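Local coordinates for endoribonuclease MazF3 (Mycobacterium tuberculosis, PDB 5UCT) that cleaves mRNA and 23S rRNA as the toxin of a type II toxin-antitoxin system, mainly after the first two uridines of 5'-UUCCU-3', at the interface of chains A and B. Coordinates in Å, arbitrary orientation; residue numbers count along the deposited sequence, not the author numbering. Chains: chain A/B, Endoribonuclease MazF3.

The interface of chains A and B. Residues chain A 44, 63, 94-96; chain B 18-20.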
loop_
_atom_site.group_PDB
_atom_site.type_symbol
_atom_site.label_atom_id
_atom_site.label_comp_id
_atom_site.label_asym_id
_atom_site.label_seq_id
_atom_site.Cartn_x
_atom_site.Cartn_y
_atom_site.Cartn_z
ATOM N N THR A 44 6.274 -10.472 -5.506
ATOM C CA THR A 44 5.245 -9.476 -5.232
ATOM C C THR A 44 4.506 -9.029 -6.486
ATOM O O THR A 44 3.834 -7.993 -6.457
ATOM C CB THR A 44 5.859 -8.258 -4.536
ATOM O OG1 THR A 44 6.688 -7.542 -5.463
ATOM C CG2 THR A 44 6.710 -8.701 -3.357
ATOM N N ASP A 63 4.791 -3.879 -4.996
ATOM C CA ASP A 63 5.799 -3.153 -4.236
ATOM C C ASP A 63 5.726 -1.648 -4.447
ATOM O O ASP A 63 6.460 -0.910 -3.780
ATOM C CB ASP A 63 7.198 -3.650 -4.605
ATOM C CG ASP A 63 7.649 -4.804 -3.740
ATOM O OD1 ASP A 63 7.464 -4.727 -2.510
ATOM O OD2 ASP A 63 8.185 -5.787 -4.293
ATOM N N ASN A 94 3.597 -11.082 1.195
ATOM C CA ASN A 94 5.047 -11.180 1.075
ATOM C C ASN A 94 5.678 -9.811 0.876
ATOM O O ASN A 94 6.796 -9.572 1.344
ATOM C CB ASN A 94 5.435 -12.104 -0.078
ATOM C CG ASN A 94 4.798 -13.469 0.031
ATOM O OD1 ASN A 94 4.743 -14.050 1.110
ATOM N ND2 ASN A 94 4.308 -13.990 -1.091
ATOM N N ALA A 95 4.978 -8.899 0.195
ATOM C CA ALA A 95 5.529 -7.571 -0.046
ATOM C C ALA A 95 5.765 -6.815 1.254
ATOM O O ALA A 95 6.721 -6.039 1.354
ATOM C CB ALA A 95 4.602 -6.768 -0.957
ATOM N N PHE A 96 4.917 -7.031 2.259
ATOM C CA PHE A 96 5.011 -6.314 3.523
ATOM C C PHE A 96 5.384 -7.209 4.698
ATOM O O PHE A 96 5.503 -6.706 5.822
ATOM C CB PHE A 96 3.686 -5.596 3.818
ATOM C CG PHE A 96 3.287 -4.590 2.768
ATOM C CD1 PHE A 96 4.246 -3.934 2.013
ATOM C CD2 PHE A 96 1.952 -4.303 2.537
ATOM C CE1 PHE A 96 3.879 -3.013 1.050
ATOM C CE2 PHE A 96 1.581 -3.383 1.575
ATOM C CZ PHE A 96 2.544 -2.737 0.831
ATOM N N LEU B 18 6.351 -0.219 5.584
ATOM C CA LEU B 18 5.573 -1.399 5.228
ATOM C C LEU B 18 6.413 -2.415 4.467
ATOM O O LEU B 18 6.251 -3.624 4.663
ATOM C CB LEU B 18 4.349 -0.999 4.407
ATOM C CG LEU B 18 3.234 -0.305 5.181
ATOM C CD1 LEU B 18 2.004 -0.163 4.309
ATOM C CD2 LEU B 18 2.912 -1.078 6.452
ATOM N N THR B 19 7.301 -1.943 3.592
ATOM C CA THR B 19 8.188 -2.839 2.864
ATOM C C THR B 19 8.979 -3.706 3.835
ATOM O O THR B 19 9.456 -3.231 4.870
ATOM C CB THR B 19 9.146 -2.039 1.978
ATOM O OG1 THR B 19 8.396 -1.170 1.121
ATOM C CG2 THR B 19 9.998 -2.972 1.127
ATOM N N ARG B 20 9.097 -4.990 3.502
ATOM C CA ARG B 20 9.852 -5.920 4.329
ATOM C C ARG B 20 11.297 -5.459 4.462
ATOM O O ARG B 20 11.927 -5.060 3.479
ATOM C CB ARG B 20 9.787 -7.321 3.720
ATOM C CG ARG B 20 10.210 -7.390 2.255
ATOM C CD ARG B 20 9.792 -8.690 1.584
ATOM N NE ARG B 20 10.329 -8.790 0.226
ATOM C CZ ARG B 20 9.799 -8.191 -0.837
ATOM N NH1 ARG B 20 8.711 -7.445 -0.708
ATOM N NH2 ARG B 20 10.360 -8.336 -2.027
HETATM O O HOH W 1 7.868 -2.143 -1.222
#
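B:Arg20 reaches across the two-fold interface of this MazF-family toxin to A:Ala95, at the C-terminal end of helix 85-96 of chain A. Its side chain runs extended from CG to NE past the carbonyl oxygens of A:Asn94 and A:Ala95. The last torsion (chi4 -80°) then swings the guanidinium out of line with the chain and puts NH1 on the A:Ala95 side. B:Arg20 NH1 donates to A:Ala95 O at 3.2 Å. The oxygen lies in the guanidinium plane, but NH1 comes nearly at right angles to the C=O bond (99°) and tilted out of the carbonyl plane, which leaves the bond poorly directed. B:Arg20 N makes a weak bond to A:Ala95 O, at 3.4 Å. The helix end would probably suit a positive charge here.

The side chain of A:Asp63 runs roughly perpendicular to that of B:Arg20, yet the planes of the two charged groups differ by only 29°. A:Asp63 OD1 makes a long salt bridge, and at most a weak hydrogen bond, to B:Arg20 NH1 at 3.5 Å. A:Thr44 OG1 donates to A:Asp63 OD2 from above the carboxylate plane at 2.6 Å, which probably helps hold the acid in place. The methyl CG2 of A:Thr44 meets the arginine tip to tip. A water 2.6 Å from the hydroxyl OG1 of B:Thr19 joins it to A:Asp63 OD1, and also hydrogen-bonds the backbone O of A:Asp63.

Beside this polar group, B:Leu18 CB lies over one face of the A:Phe96 ring, toward its rim and 4.0 Å from the centroid.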